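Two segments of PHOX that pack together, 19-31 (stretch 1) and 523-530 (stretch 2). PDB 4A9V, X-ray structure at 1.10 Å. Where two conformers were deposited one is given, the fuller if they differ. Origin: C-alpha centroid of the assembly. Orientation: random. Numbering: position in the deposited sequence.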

ATOM      1  N   ALA A  19     -22.812  -6.307  -4.563  1.00 10.18           N
ATOM      2  CA  ALA A  19     -23.784  -5.379  -4.003  1.00 10.38           C
ATOM      3  C   ALA A  19     -23.428  -3.944  -4.348  1.00 10.89           C
ATOM      4  O   ALA A  19     -22.276  -3.634  -4.660  1.00 10.48           O
ATOM      5  N   THR A  20     -24.430  -3.072  -4.273  1.00 11.58           N
ATOM      6  CA  THR A  20     -24.285  -1.682  -4.677  1.00 11.43           C
ATOM      7  C   THR A  20     -24.725  -0.721  -3.570  1.00 12.59           C
ATOM      8  O   THR A  20     -24.675   0.492  -3.751  1.00 14.47           O
ATOM      9  N   THR A  21     -25.050  -1.266  -2.401  1.00 13.25           N
ATOM     10  CA  THR A  21     -25.567  -0.476  -1.289  1.00 14.90           C
ATOM     11  C   THR A  21     -24.458   0.272  -0.545  1.00 13.43           C
ATOM     12  O   THR A  21     -23.284  -0.085  -0.633  1.00 12.38           O
ATOM     13  N   ASP A  22     -24.852   1.312   0.186  1.00 13.29           N
ATOM     14  CA  ASP A  22     -23.923   2.130   0.963  1.00 11.27           C
ATOM     15  C   ASP A  22     -23.731   1.523   2.354  1.00 11.01           C
ATOM     16  O   ASP A  22     -23.891   2.199   3.374  1.00 13.32           O
ATOM     17  N   THR A  23     -23.342   0.249   2.362  0.50 11.75           N
ATOM     18  CA  THR A  23     -23.249  -0.558   3.577  0.50 10.84           C
ATOM     19  C   THR A  23     -22.096  -1.555   3.433  0.50 12.38           C
ATOM     20  O   THR A  23     -21.606  -1.786   2.326  0.50 14.19           O
ATOM     21  N   ILE A  24     -21.748  -2.223   4.531  1.00 10.92           N
ATOM     22  CA  ILE A  24     -20.941  -3.437   4.487  1.00 11.25           C
ATOM     23  C   ILE A  24     -21.858  -4.651   4.363  1.00 10.27           C
ATOM     24  O   ILE A  24     -22.775  -4.823   5.155  1.00 14.46           O
ATOM     25  N   SER A  25     -21.589  -5.499   3.383  1.00  9.48           N
ATOM     26  CA  SER A  25     -22.271  -6.776   3.238  1.00  9.91           C
ATOM     27  C   SER A  25     -21.287  -7.902   3.518  1.00  8.99           C
ATOM     28  O   SER A  25     -20.151  -7.860   3.037  1.00  9.06           O
ATOM     29  N   LEU A  26     -21.750  -8.925   4.236  1.00  9.22           N
ATOM     30  CA  LEU A  26     -20.908 -10.035   4.682  1.00  9.64           C
ATOM     31  C   LEU A  26     -21.682 -11.341   4.515  1.00  9.63           C
ATOM     32  O   LEU A  26     -22.889 -11.315   4.293  1.00 11.25           O
ATOM     33  N   PRO A  27     -21.027 -12.486   4.748  1.00  9.61           N
ATOM     34  CA  PRO A  27     -21.773 -13.736   4.731  1.00 10.22           C
ATOM     35  C   PRO A  27     -22.623 -13.887   5.980  1.00 10.94           C
ATOM     36  O   PRO A  27     -22.421 -13.187   6.974  1.00 11.47           O
ATOM     37  N   LYS A  28     -23.529 -14.849   5.947  1.00 11.99           N
ATOM     38  CA  LYS A  28     -24.345 -15.157   7.110  0.50 12.94           C
ATOM     39  C   LYS A  28     -23.452 -15.490   8.300  1.00 12.09           C
ATOM     40  O   LYS A  28     -22.444 -16.178   8.159  1.00 13.89           O
ATOM     41  N   GLY A  29     -23.816 -14.977   9.469  1.00 12.75           N
ATOM     42  CA  GLY A  29     -23.098 -15.286  10.697  1.00 12.89           C
ATOM     43  C   GLY A  29     -21.927 -14.366  10.983  1.00 11.12           C
ATOM     44  O   GLY A  29     -21.217 -14.558  11.963  1.00 13.68           O
ATOM     45  N   TYR A  30     -21.755 -13.341  10.151  1.00 10.58           N
ATOM     46  CA  TYR A  30     -20.680 -12.358  10.316  1.00 10.30           C
ATOM     47  C   TYR A  30     -21.249 -10.992  10.675  1.00 10.93           C
ATOM     48  O   TYR A  30     -22.359 -10.643  10.273  1.00 13.70           O
ATOM     49  N   LYS A  31     -20.458 -10.202  11.386  1.00 10.15           N
ATOM     50  CA  LYS A  31     -20.860  -8.851  11.735  1.00 11.18           C
ATOM     51  C   LYS A  31     -19.674  -7.910  11.643  1.00 10.96           C
ATOM     52  O   LYS A  31     -18.521  -8.341  11.558  1.00 10.43           O
ATOM     53  N   ARG A 523     -16.359 -14.511  -2.883  1.00  8.05           N
ATOM     54  CA  ARG A 523     -16.566 -13.147  -2.406  1.00  7.71           C
ATOM     55  C   ARG A 523     -17.012 -13.163  -0.952  1.00  7.56           C
ATOM     56  O   ARG A 523     -17.930 -13.906  -0.586  1.00  8.29           O
ATOM     57  N   PHE A 524     -16.352 -12.350  -0.130  1.00  7.62           N
ATOM     58  CA  PHE A 524     -16.564 -12.346   1.318  1.00  7.76           C
ATOM     59  C   PHE A 524     -17.268 -11.077   1.811  1.00  7.90           C
ATOM     60  O   PHE A 524     -18.106 -11.163   2.706  1.00  8.61           O
ATOM     61  N   MET A 525     -16.870  -9.911   1.306  1.00  7.71           N
ATOM     62  CA  MET A 525     -17.390  -8.634   1.791  1.00  7.86           C
ATOM     63  C   MET A 525     -17.566  -7.685   0.616  1.00  7.84           C
ATOM     64  O   MET A 525     -16.749  -7.662  -0.305  1.00  8.99           O
ATOM     65  N   VAL A 526     -18.619  -6.878   0.670  1.00  7.69           N
ATOM     66  CA  VAL A 526     -18.762  -5.744  -0.224  1.00  8.20           C
ATOM     67  C   VAL A 526     -18.854  -4.470   0.599  1.00  8.22           C
ATOM     68  O   VAL A 526     -19.486  -4.447   1.658  1.00  9.20           O
ATOM     69  N   GLY A 527     -18.130  -3.447   0.158  1.00  8.11           N
ATOM     70  CA  GLY A 527     -18.089  -2.172   0.849  1.00  7.99           C
ATOM     71  C   GLY A 527     -19.091  -1.168   0.317  1.00  8.81           C
ATOM     72  O   GLY A 527     -19.835  -1.446  -0.632  1.00  9.91           O
ATOM     73  N   PRO A 528     -19.081   0.029   0.906  1.00  8.30           N
ATOM     74  CA  PRO A 528     -20.073   1.051   0.610  1.00  9.28           C
ATOM     75  C   PRO A 528     -19.737   1.868  -0.643  1.00  9.64           C
ATOM     76  O   PRO A 528     -18.763   1.593  -1.354  1.00  9.91           O
ATOM     77  N   ILE A 529     -20.580   2.841  -0.938  1.00  9.53           N
ATOM     78  CA  ILE A 529     -20.519   3.529  -2.213  1.00  9.76           C
ATOM     79  C   ILE A 529     -19.292   4.426  -2.280  1.00  8.88           C
ATOM     80  O   ILE A 529     -19.005   5.179  -1.350  1.00  9.71           O
ATOM     81  N   GLY A 530     -18.545   4.312  -3.375  1.00  9.64           N
ATOM     82  CA  GLY A 530     -17.439   5.215  -3.655  1.00 10.39           C
ATOM     83  C   GLY A 530     -16.134   4.866  -2.959  1.00  9.54           C
ATOM     84  O   GLY A 530     -15.144   5.565  -3.150  1.00 10.99           O
TER

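The two stretches meet antiparallel at a single bridge, Ser25 with Val526. Ser25 N donates to Val526 O (2.9 Å), and Val526 N donates back to Ser25 O (3.0 Å). Each carbonyl also receives a CA-H contact: Ile24 CA lies 3.3 Å from Val526 O, and Met525 CA 3.1 Å from Ser25 O.

Asp22 (chi1 t) points sideways, but its carboxylate reaches stretch 2. There OD1 accepts from Ile529 N at 3.1 Å; both carboxylate oxygens also have partners elsewhere in the structure. Water 1 joins two carbonyls that cannot bond each other, donating to Thr21 O (2.7 Å) and Gly527 O (2.9 Å). Thr21 and Thr23, both p, point away and share a hydrogen bond between their OG1 atoms (2.8 Å). Phe524 O is buried without a polar partner; Pro27 CD sits 3.1 Å from it.

The rest is apolar. Phe524 (t) turns its edge to the face of Tyr30 (m), with CZ 3.7 Å from Tyr30 CE2. Pro27 CD lies over a Phe524 face. Leu26 (m, t) places CD2 3.7 Å from Phe524 CE2 and 3.8 Å from Met525 CG. Ile24 (m, m) brings CG2 within 3.8 Å of Met525 CG. Ala19 CB points toward stretch 2, 3.9 Å from Val526 CG1.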

ATOM      1  CB  ALA A  19     -23.878  -5.562  -2.497  1.00 11.82           C
ATOM      2  CB  THR A  20     -25.112  -1.395  -5.944  1.00 15.21           C
ATOM      3  OG1 THR A  20     -26.483  -1.713  -5.692  1.00 20.60           O
ATOM      4  CG2 THR A  20     -24.618  -2.242  -7.103  1.00 15.75           C
ATOM      5  CB  THR A  21     -26.311  -1.383  -0.297  1.00 17.33           C
ATOM      6  OG1 THR A  21     -25.480  -2.502   0.031  1.00 22.08           O
ATOM      7  CG2 THR A  21     -27.618  -1.881  -0.907  1.00 25.51           C
ATOM      8  CB  ASP A  22     -24.459   3.561   1.064  1.00 12.01           C
ATOM      9  CG  ASP A  22     -23.409   4.552   1.517  1.00 10.77           C
ATOM     10  OD1 ASP A  22     -22.219   4.351   1.188  1.00 10.76           O
ATOM     11  OD2 ASP A  22     -23.792   5.586   2.116  1.00 11.28           O
ATOM     12  CB  THR A  23     -24.542  -1.360   3.820  0.50 12.65           C
ATOM     13  OG1 THR A  23     -24.719  -2.316   2.767  0.50 14.59           O
ATOM     14  CG2 THR A  23     -25.752  -0.438   3.886  0.50 18.13           C
ATOM     15  CB  ILE A  24     -20.126  -3.589   5.791  1.00 13.08           C
ATOM     16  CG1 ILE A  24     -19.174  -2.410   5.995  1.00 21.27           C
ATOM     17  CG2 ILE A  24     -19.382  -4.914   5.801  1.00 13.30           C
ATOM     18  CD1 ILE A  24     -17.954  -2.447   5.111  1.00 19.94           C
ATOM     19  CB  SER A  25     -22.814  -6.909   1.809  1.00 15.21           C
ATOM     20  OG  SER A  25     -23.667  -5.824   1.486  1.00 17.06           O
ATOM     21  CB  LEU A  26     -20.527  -9.841   6.147  1.00  9.86           C
ATOM     22  CG  LEU A  26     -19.502  -8.744   6.409  1.00 10.40           C
ATOM     23  CD1 LEU A  26     -19.569  -8.300   7.861  1.00 11.25           C
ATOM     24  CD2 LEU A  26     -18.098  -9.208   6.055  1.00 12.38           C
ATOM     25  CB  PRO A  27     -20.673 -14.817   4.667  1.00 10.72           C
ATOM     26  CG  PRO A  27     -19.399 -14.083   4.361  1.00  9.92           C
ATOM     27  CD  PRO A  27     -19.591 -12.719   4.957  1.00 10.19           C
ATOM     28  CB  LYS A  28     -25.282 -16.329   6.807  0.50 19.34           C
ATOM     29  CG  LYS A  28     -26.577 -15.928   6.117  0.50 35.81           C
ATOM     30  CD  LYS A  28     -26.450 -15.964   4.601  0.50 52.87           C
ATOM     31  CE  LYS A  28     -27.091 -17.210   4.007  0.50 62.33           C
ATOM     32  NZ  LYS A  28     -26.089 -18.261   3.676  0.50 53.19           N
ATOM     33  CB  TYR A  30     -19.852 -12.247   9.028  1.00 10.02           C
ATOM     34  CG  TYR A  30     -18.856 -13.374   8.872  1.00  9.94           C
ATOM     35  CD1 TYR A  30     -19.218 -14.585   8.300  1.00 10.05           C
ATOM     36  CD2 TYR A  30     -17.558 -13.235   9.334  1.00  9.84           C
ATOM     37  CE1 TYR A  30     -18.307 -15.625   8.193  1.00 10.50           C
ATOM     38  CE2 TYR A  30     -16.635 -14.248   9.197  1.00 10.42           C
ATOM     39  CZ  TYR A  30     -17.006 -15.435   8.612  1.00 10.13           C
ATOM     40  OH  TYR A  30     -16.073 -16.439   8.521  1.00 11.52           O
ATOM     41  CB  LYS A  31     -21.469  -8.800  13.137  1.00 15.88           C
ATOM     42  CG  LYS A  31     -20.576  -9.338  14.236  1.00 17.40           C
ATOM     43  CD  LYS A  31     -21.322  -9.416  15.561  1.00 23.56           C
ATOM     44  CE  LYS A  31     -20.547 -10.223  16.590  1.00 31.94           C
ATOM     45  NZ  LYS A  31     -19.241  -9.590  16.944  1.00 59.68           N
ATOM     46  CB  ARG A 523     -17.600 -12.419  -3.270  1.00  7.95           C
ATOM     47  CG  ARG A 523     -17.667 -10.930  -2.989  1.00  8.87           C
ATOM     48  CD  ARG A 523     -18.707 -10.218  -3.842  1.00 10.04           C
ATOM     49  NE  ARG A 523     -18.393 -10.277  -5.266  1.00 10.93           N
ATOM     50  CZ  ARG A 523     -19.028 -11.035  -6.156  1.00  9.79           C
ATOM     51  NH1 ARG A 523     -20.024 -11.833  -5.794  1.00 10.67           N
ATOM     52  NH2 ARG A 523     -18.714 -10.943  -7.439  1.00 10.34           N
ATOM     53  CB  PHE A 524     -15.220 -12.520   2.039  1.00  7.81           C
ATOM     54  CG  PHE A 524     -15.316 -12.433   3.536  1.00  8.04           C
ATOM     55  CD1 PHE A 524     -15.714 -13.522   4.287  1.00  8.83           C
ATOM     56  CD2 PHE A 524     -14.968 -11.269   4.197  1.00  8.67           C
ATOM     57  CE1 PHE A 524     -15.823 -13.426   5.664  1.00  9.76           C
ATOM     58  CE2 PHE A 524     -15.041 -11.181   5.575  1.00  9.70           C
ATOM     59  CZ  PHE A 524     -15.445 -12.271   6.312  1.00  9.25           C
ATOM     60  CB  MET A 525     -16.428  -8.013   2.814  1.00  8.43           C
ATOM     61  CG  MET A 525     -16.950  -6.743   3.462  1.00  8.58           C
ATOM     62  SD  MET A 525     -15.750  -5.986   4.577  1.00 10.65           S
ATOM     63  CE  MET A 525     -14.720  -5.119   3.407  1.00 11.15           C
ATOM     64  CB  VAL A 526     -20.009  -5.872  -1.130  1.00  8.51           C
ATOM     65  CG1 VAL A 526     -20.069  -4.691  -2.082  1.00  9.46           C
ATOM     66  CG2 VAL A 526     -20.006  -7.194  -1.888  1.00 10.00           C
ATOM     67  CB  PRO A 528     -20.057   1.922   1.871  1.00 10.21           C
ATOM     68  CG  PRO A 528     -18.670   1.784   2.401  1.00  9.15           C
ATOM     69  CD  PRO A 528     -18.310   0.349   2.122  1.00  8.75           C
ATOM     70  CB  ILE A 529     -21.813   4.338  -2.443  1.00 10.30           C
ATOM     71  CG1 ILE A 529     -22.985   3.371  -2.652  1.00 11.53           C
ATOM     72  CG2 ILE A 529     -21.671   5.285  -3.627  1.00 11.58           C
ATOM     73  CD1 ILE A 529     -24.338   4.047  -2.724  1.00 13.08           C
TER
HETATM   74  O   HOH W   1     -22.484  -2.577  -1.208  1.00 24.60           O